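Local coordinates for XC6422 protein (Xanthomonas campestris, PDB 2FUK) that probably acts as a hydrolase, as a small serine enzyme of the alpha/beta-hydrolase fold without a lid, at residues 23-29 / 70-76; 93-97 / 124-128. One frame throughout, in Å; residues are numbered along the deposited sequence.

In the fold
Both contacts belong to the interior of one alpha/beta-hydrolase domain, and they lie about 16 Å apart, centre to centre. Contact 1 is made within the central sheet, where strand 20-27 runs antiparallel to strand 71-75; contact 2 joins two helices, 92-107 and 120-132. Strand 71-75 and helix 92-107 are consecutive elements of the chain, and the contacts touch where the ring of F75 packs on L97 and D96. Their chemistry differs with their place: contact 1 combines backbone hydrogen bonds with a salt bridge between a buried carboxylate and a partly exposed arginine, whereas contact 2 relies on methyl groups and an amide laid against the aliphatic part of an arginine, with the hydrogen bonds of these polar groups going to other residues.

Contact 1: 23-29 / 70-76; sequences DVAVDLP and ITVVRFN
The R74 guanidinium meets the methyl of A25 over one face, CB lying 3.5 Å above the plane and offset toward the rim, and the D27 carboxylate at its edge. There the two flat groups are nearly coplanar, 16° apart, and the grip is side-on: R74 NH1 reaches D27 OD1 at 2.9 Å and NE reaches OD2, each on a syn lone pair. A bend at chi3 (-71°) turns the arginine's end back across the neighbouring strand. M53 O takes NH2, so the group is fixed in rotation from two directions. V72 CG2 packs close beside D27, 3.1 Å from OD2. At the far end the N76 amide, its plane 69° from the D23 carboxylate, gives ND2 to the anti lone pair of OD1 at 3.0 Å; T82 binds the other carboxylate oxygen and M53 N binds N76 OD1. On the opposite face of the sheet V24 CG1 meets V73 CG1 at 3.8 Å, and V26 lies side by side with V73. Hydrogen-bonded pairs A25-R74 and D27-V72 alternate with non-hydrogen-bonded V24-F75 and V26-V73, the antiparallel pairing by which strand 20-27 joins the central sheet of an alpha/beta-hydrolase.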
ATOM      1  N   ASP A  23      10.971   2.598 -23.788  1.00  7.23           N
ATOM      2  CA  ASP A  23       9.809   1.959 -23.180  1.00  7.87           C
ATOM      3  C   ASP A  23       9.365   2.840 -22.028  1.00  7.00           C
ATOM      4  O   ASP A  23      10.178   3.210 -21.174  1.00  7.40           O
ATOM      5  CB  ASP A  23      10.173   0.590 -22.616  1.00  8.05           C
ATOM      6  CG  ASP A  23      10.635  -0.374 -23.677  1.00  9.48           C
ATOM      7  OD1 ASP A  23      11.348  -1.323 -23.310  1.00 11.42           O
ATOM      8  OD2 ASP A  23      10.275  -0.197 -24.863  1.00  9.93           O
ATOM      9  N   VAL A  24       8.079   3.167 -22.001  1.00  7.40           N
ATOM     10  CA  VAL A  24       7.531   4.020 -20.960  1.00  7.80           C
ATOM     11  C   VAL A  24       6.269   3.415 -20.355  1.00  7.74           C
ATOM     12  O   VAL A  24       5.519   2.715 -21.031  1.00  8.25           O
ATOM     13  CB  VAL A  24       7.202   5.423 -21.542  1.00  7.03           C
ATOM     14  CG1 VAL A  24       6.492   6.286 -20.510  1.00  9.85           C
ATOM     15  CG2 VAL A  24       8.486   6.102 -21.985  1.00  6.55           C
ATOM     16  N   ALA A  25       6.053   3.670 -19.071  1.00  7.47           N
ATOM     17  CA  ALA A  25       4.854   3.191 -18.397  1.00  8.41           C
ATOM     18  C   ALA A  25       4.349   4.333 -17.531  1.00  8.28           C
ATOM     19  O   ALA A  25       5.117   4.936 -16.788  1.00 10.13           O
ATOM     20  CB  ALA A  25       5.170   1.973 -17.538  1.00  9.45           C
ATOM     21  N   VAL A  26       3.062   4.639 -17.646  1.00  8.43           N
ATOM     22  CA  VAL A  26       2.456   5.702 -16.858  1.00  7.69           C
ATOM     23  C   VAL A  26       1.450   5.059 -15.919  1.00  9.57           C
ATOM     24  O   VAL A  26       0.511   4.400 -16.370  1.00 11.15           O
ATOM     25  CB  VAL A  26       1.725   6.724 -17.754  1.00  8.72           C
ATOM     26  CG1 VAL A  26       1.080   7.801 -16.897  1.00 10.02           C
ATOM     27  CG2 VAL A  26       2.713   7.344 -18.746  1.00  9.25           C
ATOM     28  N   ASP A  27       1.667   5.224 -14.616  1.00  8.57           N
ATOM     29  CA  ASP A  27       0.760   4.666 -13.611  1.00 10.37           C
ATOM     30  C   ASP A  27      -0.032   5.816 -12.987  1.00 10.23           C
ATOM     31  O   ASP A  27       0.551   6.738 -12.413  1.00  9.70           O
ATOM     32  CB  ASP A  27       1.528   3.949 -12.487  1.00 10.84           C
ATOM     33  CG  ASP A  27       2.652   3.048 -12.991  1.00 13.36           C
ATOM     34  OD1 ASP A  27       2.437   2.263 -13.938  1.00 12.06           O
ATOM     35  OD2 ASP A  27       3.759   3.119 -12.407  1.00 14.01           O
ATOM     36  N   LEU A  28      -1.356   5.775 -13.100  1.00 12.08           N
ATOM     37  CA  LEU A  28      -2.188   6.831 -12.526  1.00 13.70           C
ATOM     38  C   LEU A  28      -2.226   6.722 -11.003  1.00 13.68           C
ATOM     39  O   LEU A  28      -1.943   5.667 -10.437  1.00 14.17           O
ATOM     40  CB  LEU A  28      -3.601   6.762 -13.106  1.00 16.45           C
ATOM     41  CG  LEU A  28      -3.677   7.170 -14.576  1.00 18.60           C
ATOM     42  CD1 LEU A  28      -5.077   6.932 -15.123  1.00 21.03           C
ATOM     43  CD2 LEU A  28      -3.287   8.632 -14.703  1.00 20.82           C
ATOM     44  N   PRO A  29      -2.570   7.818 -10.315  1.00 13.22           N
ATOM     45  CA  PRO A  29      -2.624   7.799  -8.849  1.00 14.10           C
ATOM     46  C   PRO A  29      -3.646   6.844  -8.255  1.00 15.91           C
ATOM     47  O   PRO A  29      -4.579   6.400  -8.932  1.00 16.47           O
ATOM     48  CB  PRO A  29      -2.909   9.255  -8.499  1.00 15.86           C
ATOM     49  CG  PRO A  29      -3.693   9.718  -9.642  1.00 15.31           C
ATOM     50  CD  PRO A  29      -2.959   9.139 -10.825  1.00 13.31           C
ATOM     51  N   ILE A  70       0.011  11.046  -6.660  1.00  7.47           N
ATOM     52  CA  ILE A  70       0.932  11.462  -7.708  1.00  7.27           C
ATOM     53  C   ILE A  70       0.929  10.503  -8.898  1.00  7.37           C
ATOM     54  O   ILE A  70       0.920   9.289  -8.722  1.00  7.73           O
ATOM     55  CB  ILE A  70       2.372  11.562  -7.140  1.00  5.73           C
ATOM     56  CG1 ILE A  70       2.431  12.673  -6.087  1.00  5.80           C
ATOM     57  CG2 ILE A  70       3.374  11.819  -8.262  1.00  7.37           C
ATOM     58  CD1 ILE A  70       3.729  12.707  -5.294  1.00  6.82           C
ATOM     59  N   THR A  71       0.912  11.060 -10.108  1.00  7.15           N
ATOM     60  CA  THR A  71       0.957  10.246 -11.325  1.00  7.65           C
ATOM     61  C   THR A  71       2.430   9.890 -11.514  1.00  7.86           C
ATOM     62  O   THR A  71       3.303  10.757 -11.425  1.00  7.35           O
ATOM     63  CB  THR A  71       0.466  11.037 -12.557  1.00  7.86           C
ATOM     64  OG1 THR A  71      -0.898  11.424 -12.359  1.00 10.56           O
ATOM     65  CG2 THR A  71       0.570  10.187 -13.827  1.00  8.94           C
ATOM     66  N   VAL A  72       2.714   8.621 -11.780  1.00  7.19           N
ATOM     67  CA  VAL A  72       4.100   8.207 -11.917  1.00  7.90           C
ATOM     68  C   VAL A  72       4.473   7.648 -13.277  1.00  8.55           C
ATOM     69  O   VAL A  72       3.720   6.892 -13.882  1.00  9.33           O
ATOM     70  CB  VAL A  72       4.471   7.172 -10.829  1.00  9.22           C
ATOM     71  CG1 VAL A  72       4.227   7.771  -9.455  1.00 10.16           C
ATOM     72  CG2 VAL A  72       3.646   5.916 -10.990  1.00 14.53           C
ATOM     73  N   VAL A  73       5.647   8.043 -13.751  1.00  6.89           N
ATOM     74  CA  VAL A  73       6.149   7.579 -15.035  1.00  6.22           C
ATOM     75  C   VAL A  73       7.415   6.765 -14.822  1.00  6.98           C
ATOM     76  O   VAL A  73       8.338   7.213 -14.146  1.00  6.31           O
ATOM     77  CB  VAL A  73       6.485   8.767 -15.967  1.00  5.93           C
ATOM     78  CG1 VAL A  73       7.092   8.254 -17.274  1.00  7.00           C
ATOM     79  CG2 VAL A  73       5.228   9.572 -16.251  1.00  8.76           C
ATOM     80  N   ARG A  74       7.433   5.561 -15.385  1.00  5.40           N
ATOM     81  CA  ARG A  74       8.594   4.689 -15.318  1.00  5.50           C
ATOM     82  C   ARG A  74       9.054   4.518 -16.759  1.00  4.77           C
ATOM     83  O   ARG A  74       8.268   4.709 -17.692  1.00  5.56           O
ATOM     84  CB  ARG A  74       8.221   3.325 -14.728  1.00  5.00           C
ATOM     85  CG  ARG A  74       7.907   3.363 -13.242  1.00  5.97           C
ATOM     86  CD  ARG A  74       7.447   1.999 -12.754  1.00  8.94           C
ATOM     87  NE  ARG A  74       6.114   1.668 -13.250  1.00  8.97           N
ATOM     88  CZ  ARG A  74       5.820   0.609 -14.004  1.00  8.55           C
ATOM     89  NH1 ARG A  74       4.570   0.409 -14.393  1.00 10.27           N
ATOM     90  NH2 ARG A  74       6.770  -0.246 -14.371  1.00 10.77           N
ATOM     91  N   PHE A  75      10.321   4.177 -16.952  1.00  6.56           N
ATOM     92  CA  PHE A  75      10.820   3.982 -18.305  1.00  6.33           C
ATOM     93  C   PHE A  75      12.129   3.217 -18.303  1.00  7.25           C
ATOM     94  O   PHE A  75      12.847   3.174 -17.296  1.00  7.80           O
ATOM     95  CB  PHE A  75      10.989   5.342 -19.014  1.00  7.60           C
ATOM     96  CG  PHE A  75      12.210   6.118 -18.588  1.00  5.78           C
ATOM     97  CD1 PHE A  75      13.385   6.056 -19.333  1.00  5.95           C
ATOM     98  CD2 PHE A  75      12.176   6.927 -17.454  1.00  4.28           C
ATOM     99  CE1 PHE A  75      14.512   6.791 -18.959  1.00  5.12           C
ATOM    100  CE2 PHE A  75      13.290   7.662 -17.070  1.00  7.06           C
ATOM    101  CZ  PHE A  75      14.464   7.598 -17.824  1.00  6.56           C
ATOM    102  N   ASN A  76      12.423   2.586 -19.433  1.00  6.07           N
ATOM    103  CA  ASN A  76      13.654   1.837 -19.576  1.00  7.12           C
ATOM    104  C   ASN A  76      14.726   2.701 -20.227  1.00  6.97           C
ATOM    105  O   ASN A  76      14.480   3.340 -21.249  1.00  6.34           O
ATOM    106  CB  ASN A  76      13.426   0.588 -20.432  1.00  8.56           C
ATOM    107  CG  ASN A  76      12.749  -0.524 -19.668  1.00  8.24           C
ATOM    108  OD1 ASN A  76      12.885  -0.613 -18.455  1.00  8.49           O
ATOM    109  ND2 ASN A  76      12.032  -1.392 -20.379  1.00  7.90           N
TER

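Contact 2: 93-97 / 124-128; sequences EQDDL and VSLRA
Q94 and R127 slant across each other, the amide plane turned 53° from the guanidinium plane. The amide end of Q94 lies against the inner carbons of R127: Q94 CD is 3.7 Å from R127 CB, and NE2 approaches R127 CD. Q94 starts out beside its own backbone N (chi1 -73°) and runs extended past CG, which carries the amide over to the second helix. Its NE2 is hydrogen-bonded to G90 O, while R127 bends at chi2 and chi3 and gives NH1 to the carbonyls of D148 and S150; Q94 NE2 and the R127 guanidinium thus have hydrogen-bond partners outside the pair, while the amide rests on the arginine's aliphatic chain. V124 enters from the other helix with its two methyls divided. CG1 sits 3.7 Å from E93 O and 4.0 Å from Q94 CG, whereas CG2 faces E93 CB. The helix segments approach to 9.3 Å between axes and cross at -75°, a steep meeting of two helices of the alpha/beta-hydrolase fold. Helix 120-132 begins within a GxSxG sequence, consistent with a nucleophile elbow; G121 O accepts a hydrogen bond from S125 OG. Further along, L97 points toward the partner helix and spends one methyl on it: CD1 lies 3.9 Å from A128 CB, 3.9 Å from S125 CA and 4.2 Å from V124 CG1. I41 and C43 of strand 38-43 also pack against L97, at the sheet.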
ATOM      1  N   GLU A  93      22.158   8.378 -20.657  1.00  7.87           N
ATOM      2  CA  GLU A  93      20.963   8.083 -19.879  1.00  7.90           C
ATOM      3  C   GLU A  93      20.342   9.368 -19.339  1.00  8.60           C
ATOM      4  O   GLU A  93      19.134   9.438 -19.136  1.00  6.83           O
ATOM      5  CB  GLU A  93      21.279   7.108 -18.736  1.00  8.13           C
ATOM      6  CG  GLU A  93      21.451   5.646 -19.191  1.00  7.37           C
ATOM      7  CD  GLU A  93      22.816   5.342 -19.792  1.00  7.25           C
ATOM      8  OE1 GLU A  93      22.974   4.233 -20.349  1.00  6.75           O
ATOM      9  OE2 GLU A  93      23.724   6.195 -19.698  1.00  9.56           O
ATOM     10  N   GLN A  94      21.165  10.388 -19.112  1.00  8.82           N
ATOM     11  CA  GLN A  94      20.640  11.662 -18.633  1.00  7.01           C
ATOM     12  C   GLN A  94      19.809  12.289 -19.742  1.00  7.39           C
ATOM     13  O   GLN A  94      18.822  12.976 -19.481  1.00  6.97           O
ATOM     14  CB  GLN A  94      21.771  12.616 -18.264  1.00  8.12           C
ATOM     15  CG  GLN A  94      22.506  12.263 -16.992  1.00  8.39           C
ATOM     16  CD  GLN A  94      23.664  13.207 -16.743  1.00  9.89           C
ATOM     17  OE1 GLN A  94      23.471  14.416 -16.610  1.00 11.94           O
ATOM     18  NE2 GLN A  94      24.873  12.663 -16.696  1.00 10.53           N
ATOM     19  N   ASP A  95      20.217  12.051 -20.985  1.00  7.31           N
ATOM     20  CA  ASP A  95      19.492  12.594 -22.126  1.00  7.83           C
ATOM     21  C   ASP A  95      18.179  11.841 -22.295  1.00  7.04           C
ATOM     22  O   ASP A  95      17.174  12.430 -22.693  1.00  8.08           O
ATOM     23  CB  ASP A  95      20.330  12.494 -23.404  1.00  8.76           C
ATOM     24  CG  ASP A  95      21.662  13.223 -23.289  1.00 11.02           C
ATOM     25  OD1 ASP A  95      21.715  14.260 -22.590  1.00 12.12           O
ATOM     26  OD2 ASP A  95      22.650  12.766 -23.912  1.00 13.03           O
ATOM     27  N   ASP A  96      18.188  10.542 -21.997  1.00  7.51           N
ATOM     28  CA  ASP A  96      16.971   9.734 -22.095  1.00  7.30           C
ATOM     29  C   ASP A  96      15.972  10.285 -21.086  1.00  6.96           C
ATOM     30  O   ASP A  96      14.791  10.454 -21.388  1.00  6.76           O
ATOM     31  CB  ASP A  96      17.233   8.262 -21.750  1.00  7.62           C
ATOM     32  CG  ASP A  96      18.107   7.555 -22.761  1.00  6.21           C
ATOM     33  OD1 ASP A  96      18.151   7.987 -23.929  1.00  7.36           O
ATOM     34  OD2 ASP A  96      18.738   6.544 -22.381  1.00  7.85           O
ATOM     35  N   LEU A  97      16.461  10.556 -19.880  1.00  7.42           N
ATOM     36  CA  LEU A  97      15.625  11.097 -18.815  1.00  7.47           C
ATOM     37  C   LEU A  97      15.063  12.455 -19.246  1.00  7.81           C
ATOM     38  O   LEU A  97      13.896  12.754 -18.997  1.00  7.32           O
ATOM     39  CB  LEU A  97      16.447  11.268 -17.532  1.00  7.83           C
ATOM     40  CG  LEU A  97      15.806  11.016 -16.160  1.00 13.11           C
ATOM     41  CD1 LEU A  97      16.559  11.831 -15.133  1.00  7.92           C
ATOM     42  CD2 LEU A  97      14.328  11.362 -16.139  1.00  9.04           C
ATOM     43  N   VAL A 124      21.758   9.002 -12.129  1.00  7.87           N
ATOM     44  CA  VAL A 124      21.284   9.701 -13.321  1.00  7.19           C
ATOM     45  C   VAL A 124      20.336  10.855 -13.004  1.00  7.52           C
ATOM     46  O   VAL A 124      20.446  11.929 -13.601  1.00  7.63           O
ATOM     47  CB  VAL A 124      20.584   8.726 -14.311  1.00  6.79           C
ATOM     48  CG1 VAL A 124      20.004   9.500 -15.496  1.00  6.69           C
ATOM     49  CG2 VAL A 124      21.582   7.707 -14.812  1.00  8.76           C
ATOM     50  N   SER A 125      19.399  10.650 -12.080  1.00  6.24           N
ATOM     51  CA  SER A 125      18.473  11.723 -11.754  1.00  7.06           C
ATOM     52  C   SER A 125      19.148  12.865 -11.002  1.00  7.48           C
ATOM     53  O   SER A 125      18.804  14.023 -11.204  1.00  7.74           O
ATOM     54  CB  SER A 125      17.263  11.192 -10.972  1.00  6.18           C
ATOM     55  OG  SER A 125      17.628  10.453  -9.829  1.00  6.74           O
ATOM     56  N   LEU A 126      20.116  12.548 -10.145  1.00  8.03           N
ATOM     57  CA  LEU A 126      20.822  13.592  -9.407  1.00  7.85           C
ATOM     58  C   LEU A 126      21.663  14.432 -10.377  1.00  8.98           C
ATOM     59  O   LEU A 126      21.661  15.663 -10.318  1.00  9.25           O
ATOM     60  CB  LEU A 126      21.723  12.973  -8.328  1.00  9.27           C
ATOM     61  CG  LEU A 126      22.551  13.964  -7.508  1.00 10.44           C
ATOM     62  CD1 LEU A 126      21.637  14.954  -6.806  1.00 11.66           C
ATOM     63  CD2 LEU A 126      23.403  13.211  -6.496  1.00 12.35           C
ATOM     64  N   ARG A 127      22.372  13.760 -11.277  1.00  8.72           N
ATOM     65  CA  ARG A 127      23.194  14.460 -12.255  1.00  9.07           C
ATOM     66  C   ARG A 127      22.322  15.304 -13.177  1.00  8.59           C
ATOM     67  O   ARG A 127      22.736  16.368 -13.630  1.00 10.38           O
ATOM     68  CB  ARG A 127      24.016  13.460 -13.078  1.00 10.44           C
ATOM     69  CG  ARG A 127      25.222  12.872 -12.329  1.00 13.00           C
ATOM     70  CD  ARG A 127      26.520  13.181 -13.069  1.00 13.95           C
ATOM     71  NE  ARG A 127      26.776  14.616 -13.145  1.00 16.74           N
ATOM     72  CZ  ARG A 127      27.506  15.309 -12.273  1.00 16.90           C
ATOM     73  NH1 ARG A 127      28.075  14.706 -11.236  1.00 16.89           N
ATOM     74  NH2 ARG A 127      27.666  16.616 -12.439  1.00 18.03           N
ATOM     75  N   ALA A 128      21.109  14.835 -13.449  1.00  8.92           N
ATOM     76  CA  ALA A 128      20.208  15.564 -14.331  1.00  7.99           C
ATOM     77  C   ALA A 128      19.399  16.647 -13.624  1.00  8.20           C
ATOM     78  O   ALA A 128      18.689  17.415 -14.271  1.00  7.83           O
ATOM     79  CB  ALA A 128      19.269  14.584 -15.041  1.00  8.95           C
TER